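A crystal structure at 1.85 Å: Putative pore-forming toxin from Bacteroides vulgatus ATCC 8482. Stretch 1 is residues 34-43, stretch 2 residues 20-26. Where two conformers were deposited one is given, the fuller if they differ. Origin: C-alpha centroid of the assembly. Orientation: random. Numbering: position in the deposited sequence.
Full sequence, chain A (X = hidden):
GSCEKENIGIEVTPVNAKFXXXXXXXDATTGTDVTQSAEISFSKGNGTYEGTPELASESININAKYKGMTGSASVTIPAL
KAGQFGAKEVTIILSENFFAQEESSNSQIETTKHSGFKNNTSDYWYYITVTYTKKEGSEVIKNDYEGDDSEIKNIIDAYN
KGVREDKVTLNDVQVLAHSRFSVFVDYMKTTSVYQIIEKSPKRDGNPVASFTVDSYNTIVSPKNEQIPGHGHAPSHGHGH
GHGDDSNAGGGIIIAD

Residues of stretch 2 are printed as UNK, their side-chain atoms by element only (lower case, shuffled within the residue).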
ATOM      1  N   VAL A  34      -5.672   6.406  17.312  1.00  9.90           N
ATOM      2  CA  VAL A  34      -4.721   6.511  18.437  1.00  9.16           C
ATOM      3  C   VAL A  34      -3.295   6.174  18.019  1.00  8.73           C
ATOM      4  O   VAL A  34      -2.410   5.961  18.881  1.00  8.14           O
ATOM      5  CB  VAL A  34      -5.160   5.660  19.642  1.00  8.57           C
ATOM      6  CG1 VAL A  34      -6.556   6.161  20.152  1.00  9.63           C
ATOM      7  CG2 VAL A  34      -5.182   4.118  19.326  1.00  7.35           C
ATOM      8  N   THR A  35      -3.060   6.229  16.705  1.00  9.07           N
ATOM      9  CA  THR A  35      -1.811   5.774  16.113  1.00  8.95           C
ATOM     10  C   THR A  35      -0.618   6.463  16.805  1.00  9.63           C
ATOM     11  O   THR A  35       0.358   5.799  17.144  1.00  8.04           O
ATOM     12  CB  THR A  35      -1.707   6.093  14.627  1.00  8.66           C
ATOM     13  OG1 THR A  35      -2.819   5.520  13.900  1.00  9.42           O
ATOM     14  CG2 THR A  35      -0.314   5.584  14.076  1.00  8.60           C
ATOM     15  N   GLN A  36      -0.708   7.773  16.997  1.00  9.32           N
ATOM     16  CA  GLN A  36       0.411   8.543  17.582  1.00 11.12           C
ATOM     17  C   GLN A  36       0.667   8.289  19.056  1.00 11.09           C
ATOM     18  O   GLN A  36       1.733   8.651  19.569  1.00 10.63           O
ATOM     19  CB  GLN A  36       0.296  10.055  17.303  1.00 12.23           C
ATOM     20  CG  GLN A  36       0.894  10.404  15.990  1.00 18.06           C
ATOM     21  CD  GLN A  36       1.203  11.873  15.816  1.00 13.09           C
ATOM     22  OE1 GLN A  36       1.975  12.448  16.559  1.00 23.77           O
ATOM     23  NE2 GLN A  36       0.424  12.512  14.999  1.00 21.94           N
ATOM     24  N   SER A  37      -0.292   7.652  19.719  1.00 10.30           N
ATOM     25  CA  SER A  37      -0.246   7.341  21.156  1.00 11.27           C
ATOM     26  C   SER A  37      -0.023   5.841  21.459  1.00  9.55           C
ATOM     27  O   SER A  37       0.246   5.482  22.610  1.00 10.42           O
ATOM     28  CB  SER A  37      -1.528   7.822  21.830  1.00 11.42           C
ATOM     29  OG  SER A  37      -1.726   9.218  21.539  1.00 17.51           O
ATOM     30  N   ALA A  38      -0.126   4.988  20.440  1.00  8.78           N
ATOM     31  CA  ALA A  38      -0.068   3.534  20.608  1.00  7.73           C
ATOM     32  C   ALA A  38       1.370   3.051  20.387  1.00  8.02           C
ATOM     33  O   ALA A  38       2.138   3.658  19.626  1.00  7.99           O
ATOM     34  CB  ALA A  38      -0.967   2.880  19.631  1.00  8.68           C
ATOM     35  N   GLU A  39       1.732   1.978  21.058  1.00  7.99           N
ATOM     36  CA  GLU A  39       2.979   1.258  20.800  0.50  8.40           C
ATOM     37  C   GLU A  39       2.732   0.460  19.527  1.00  8.16           C
ATOM     38  O   GLU A  39       1.683  -0.210  19.407  1.00  8.80           O
ATOM     39  CB  GLU A  39       3.316   0.342  21.989  0.50  8.75           C
ATOM     40  CG  GLU A  39       4.680  -0.382  21.899  0.50 12.23           C
ATOM     41  CD  GLU A  39       4.951  -1.349  23.086  0.50 16.15           C
ATOM     42  OE1 GLU A  39       4.248  -1.308  24.149  0.50 15.12           O
ATOM     43  OE2 GLU A  39       5.884  -2.167  22.926  0.50 17.03           O
ATOM     44  N   ILE A  40       3.653   0.537  18.570  1.00  6.97           N
ATOM     45  CA  ILE A  40       3.490  -0.126  17.303  1.00  7.03           C
ATOM     46  C   ILE A  40       4.717  -0.908  16.940  1.00  7.99           C
ATOM     47  O   ILE A  40       5.824  -0.378  16.988  1.00  7.87           O
ATOM     48  CB  ILE A  40       3.172   0.889  16.168  1.00  6.92           C
ATOM     49  CG1 ILE A  40       1.874   1.621  16.521  1.00  5.50           C
ATOM     50  CG2 ILE A  40       3.019   0.167  14.842  1.00  8.81           C
ATOM     51  CD1 ILE A  40       1.490   2.736  15.532  1.00  9.05           C
ATOM     52  N   SER A  41       4.524  -2.143  16.477  1.00  8.04           N
ATOM     53  CA  SER A  41       5.638  -2.963  16.095  0.55  8.50           C
ATOM     54  C   SER A  41       5.416  -3.615  14.733  1.00  8.56           C
ATOM     55  O   SER A  41       4.287  -4.004  14.366  1.00  9.98           O
ATOM     56  CB  SER A  41       5.909  -4.024  17.174  0.55  9.47           C
ATOM     57  OG  SER A  41       4.797  -4.888  17.310  0.55  7.80           O
ATOM     58  N   PHE A  42       6.489  -3.683  13.964  1.00 10.04           N
ATOM     59  CA  PHE A  42       6.519  -4.361  12.683  1.00  9.08           C
ATOM     60  C   PHE A  42       7.254  -5.669  12.877  1.00  9.61           C
ATOM     61  O   PHE A  42       8.352  -5.628  13.413  1.00 10.60           O
ATOM     62  CB  PHE A  42       7.323  -3.547  11.673  1.00  9.98           C
ATOM     63  CG  PHE A  42       6.734  -2.224  11.316  1.00 10.54           C
ATOM     64  CD1 PHE A  42       6.970  -1.113  12.100  1.00 14.92           C
ATOM     65  CD2 PHE A  42       5.898  -2.105  10.207  1.00 10.96           C
ATOM     66  CE1 PHE A  42       6.391   0.149  11.778  1.00 13.38           C
ATOM     67  CE2 PHE A  42       5.354  -0.861   9.851  1.00 13.15           C
ATOM     68  CZ  PHE A  42       5.622   0.263  10.616  1.00 10.53           C
ATOM     69  N   SER A  43       6.679  -6.804  12.446  1.00  7.50           N
ATOM     70  CA  SER A  43       7.336  -8.109  12.474  1.00  7.99           C
ATOM     71  C   SER A  43       8.713  -8.134  11.837  1.00  7.04           C
ATOM     72  O   SER A  43       9.590  -8.794  12.349  1.00  6.66           O
ATOM     73  CB  SER A  43       6.499  -9.234  11.806  1.00  6.76           C
ATOM     74  OG  SER A  43       6.231  -8.928  10.462  1.00  9.10           O
ATOM     75  N   UNK A  20       6.136   1.378   1.003  1.00  8.82           N
ATOM     76  CA  UNK A  20       5.879   1.923   2.348  1.00  9.65           C
ATOM     77  C   UNK A  20       4.557   1.460   2.889  1.00  9.24           C
ATOM     78  O   UNK A  20       3.519   1.607   2.250  1.00  9.06           O
ATOM     79  c   UNK A  20       7.398   3.860   1.874  1.00 10.40           C
ATOM     80  c   UNK A  20       5.975   3.447   2.330  1.00 10.83           C
ATOM     81  c   UNK A  20       5.667   4.056   3.716  1.00 10.18           C
ATOM     82  c   UNK A  20       7.518   5.369   1.536  1.00 17.19           C
ATOM     83  N   UNK A  21       4.593   0.886   4.082  1.00  7.15           N
ATOM     84  CA  UNK A  21       3.419   0.516   4.809  1.00  7.83           C
ATOM     85  C   UNK A  21       3.164   1.491   5.949  1.00  8.84           C
ATOM     86  O   UNK A  21       4.062   1.757   6.799  1.00  7.95           O
ATOM     87  c   UNK A  21       4.302  -3.364   4.909  1.00 13.80           C
ATOM     88  c   UNK A  21       2.389  -1.218   6.457  1.00  8.35           C
ATOM     89  c   UNK A  21       3.689  -2.015   4.370  1.00 11.94           C
ATOM     90  c   UNK A  21       3.602  -0.925   5.449  1.00  8.05           C
ATOM     91  N   UNK A  22       1.971   2.047   5.978  1.00  8.61           N
ATOM     92  CA  UNK A  22       1.591   3.025   6.991  1.00  8.06           C
ATOM     93  C   UNK A  22       0.466   2.491   7.883  1.00  9.34           C
ATOM     94  O   UNK A  22      -0.695   2.456   7.492  1.00  9.53           O
ATOM     95  o   UNK A  22       2.271   4.882   5.541  1.00  7.60           O
ATOM     96  c   UNK A  22       1.180   4.374   6.345  1.00  8.58           C
ATOM     97  c   UNK A  22       0.810   5.396   7.403  1.00  8.10           C
ATOM     98  N   UNK A  23       0.807   2.100   9.121  1.00 10.15           N
ATOM     99  CA  UNK A  23      -0.207   1.646  10.066  1.00 10.08           C
ATOM    100  C   UNK A  23      -1.044   2.812  10.583  1.00 10.05           C
ATOM    101  O   UNK A  23      -0.523   3.917  10.785  1.00  9.16           O
ATOM    102  c   UNK A  23       2.170   1.937   9.648  1.00 10.45           C
ATOM    103  c   UNK A  23       0.615   1.028  11.230  1.00 11.14           C
ATOM    104  c   UNK A  23       1.996   1.067  10.812  1.00 12.50           C
ATOM    105  N   UNK A  24      -2.344   2.564  10.695  1.00  9.93           N
ATOM    106  CA  UNK A  24      -3.312   3.445  11.307  1.00  9.71           C
ATOM    107  C   UNK A  24      -3.983   2.616  12.435  1.00  9.12           C
ATOM    108  O   UNK A  24      -4.549   1.542  12.132  1.00  9.61           O
ATOM    109  c   UNK A  24      -3.747   4.526   9.041  1.00 13.57           C
ATOM    110  c   UNK A  24      -5.423   4.775  10.982  1.00 13.59           C
ATOM    111  c   UNK A  24      -4.374   3.860  10.300  1.00 10.44           C
ATOM    112  N   UNK A  25      -3.877   3.057  13.700  1.00  8.47           N
ATOM    113  CA  UNK A  25      -4.388   2.271  14.851  1.00  8.43           C
ATOM    114  C   UNK A  25      -5.675   2.939  15.347  1.00  8.76           C
ATOM    115  O   UNK A  25      -5.665   4.147  15.721  1.00  8.94           O
ATOM    116  c   UNK A  25      -1.993   1.676  15.512  1.00  9.40           C
ATOM    117  c   UNK A  25      -3.378   2.172  16.026  1.00  9.09           C
ATOM    118  c   UNK A  25      -3.918   1.245  17.156  1.00  5.65           C
ATOM    119  N   UNK A  26      -6.751   2.156  15.376  1.00  8.80           N
ATOM    120  CA  UNK A  26      -8.067   2.645  15.779  1.00  9.70           C
ATOM    121  C   UNK A  26      -8.517   1.995  17.074  1.00 11.02           C
ATOM    122  O   UNK A  26      -8.572   0.763  17.200  1.00 11.57           O
ATOM    123  c   UNK A  26      -9.150   2.382  14.698  1.00 10.75           C
ATOM    124  c   UNK A  26     -10.589   2.833  15.173  1.00 10.07           C
ATOM    125  c   UNK A  26      -8.764   3.014  13.378  1.00 11.32           C
ATOM    126  c   UNK A  26      -8.504   4.557  13.393  1.00 14.05           C
TER

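Position 20 has four side-chain carbons and no heteroatom. The chain forks at its first carbon, and one arm is two carbons long. Position 20 makes no contact with stretch 1. The branching identifies isoleucine, Ile20.

Position 21 has the same build: four carbons, forked at the first, with one arm of two carbons. Its CA-to-CB bond points toward stretch 1. The closest contact to stretch 1 comes from the backbone, where O of position 21 lies 4.2 Å from CE2 of Phe42, at the edge of the ring and near its plane. The residue is isoleucine. Ile21 is buried and has chi1 in the m well and chi2 in the t well.

Position 22 has three side-chain atoms: one carbon carrying one oxygen and one carbon. Its CA-to-CB bond points away from stretch 1, and it does not touch that stretch. A hydroxyl and a methyl on the same carbon mean threonine, Thr22.

Position 23 has three side-chain carbons that close a ring onto the backbone N. This ring meets Phe42 and Ile40. Only proline has such a ring. The CA-to-CB bond of Pro23 points toward stretch 1. CG of Pro23 lies 3.7 Å from CZ of Phe42 and 4.3 Å from CG2 of Ile40. The approach to the Phe42 ring is oblique. The backbone also takes part, with O of Pro23 3.7 Å from CG2 of Thr35.

Position 24 has three side-chain carbons, one carrying the other two. Its CA and its side chain lie near OG1 of Thr35. No heteroatom is present, so the residue is valine rather than threonine. Val24 points away from stretch 1, yet CA of Val24 is 3.4 Å from OG1 of Thr35. The side chain adds a looser approach, Val24 CG1 to Thr35 OG1 at 4.0 Å.

Position 25 repeats the pattern of one carbon carrying two. Here the CA-to-CB bond points toward stretch 1, and the side chain meets Val34, Ala38 and Ile40. The residue is valine. CG1 of Val25 is 3.8 Å from CG2 of Val34 and 4.2 Å from CB of Ala38. CG2 of Val25 is 3.6 Å from CD1 of Ile40. Val25 has the largest area covered by the other stretch.

Position 26 has four carbons, forked at the first, with one arm two carbons long. It is buried but points away from stretch 1, with no contact within 4.5 Å. This is isoleucine again. Both chi angles of Ile26 are in the m well.

The contact combines two hydrogen bonds with an apolar patch. Val25 N donates to Thr35 OG1 at 2.7 Å and is nearly linear. Val34 N donates to Val25 O at 2.8 Å. Both polar backbone atoms of Val25 are thus satisfied by stretch 1. Within the loop, Ser37 N donates to Val34 O at 2.8 Å. Alternation along strand 20-26 turns positions 21, 23 and 25 toward stretch 1. Strand 39-42 answers with Ile40 and Phe42, while Glu39 points away. The two strands run roughly antiparallel, at 142°, and side-chain packing joins them.

Stretch 2 (20-26) IITPVVI
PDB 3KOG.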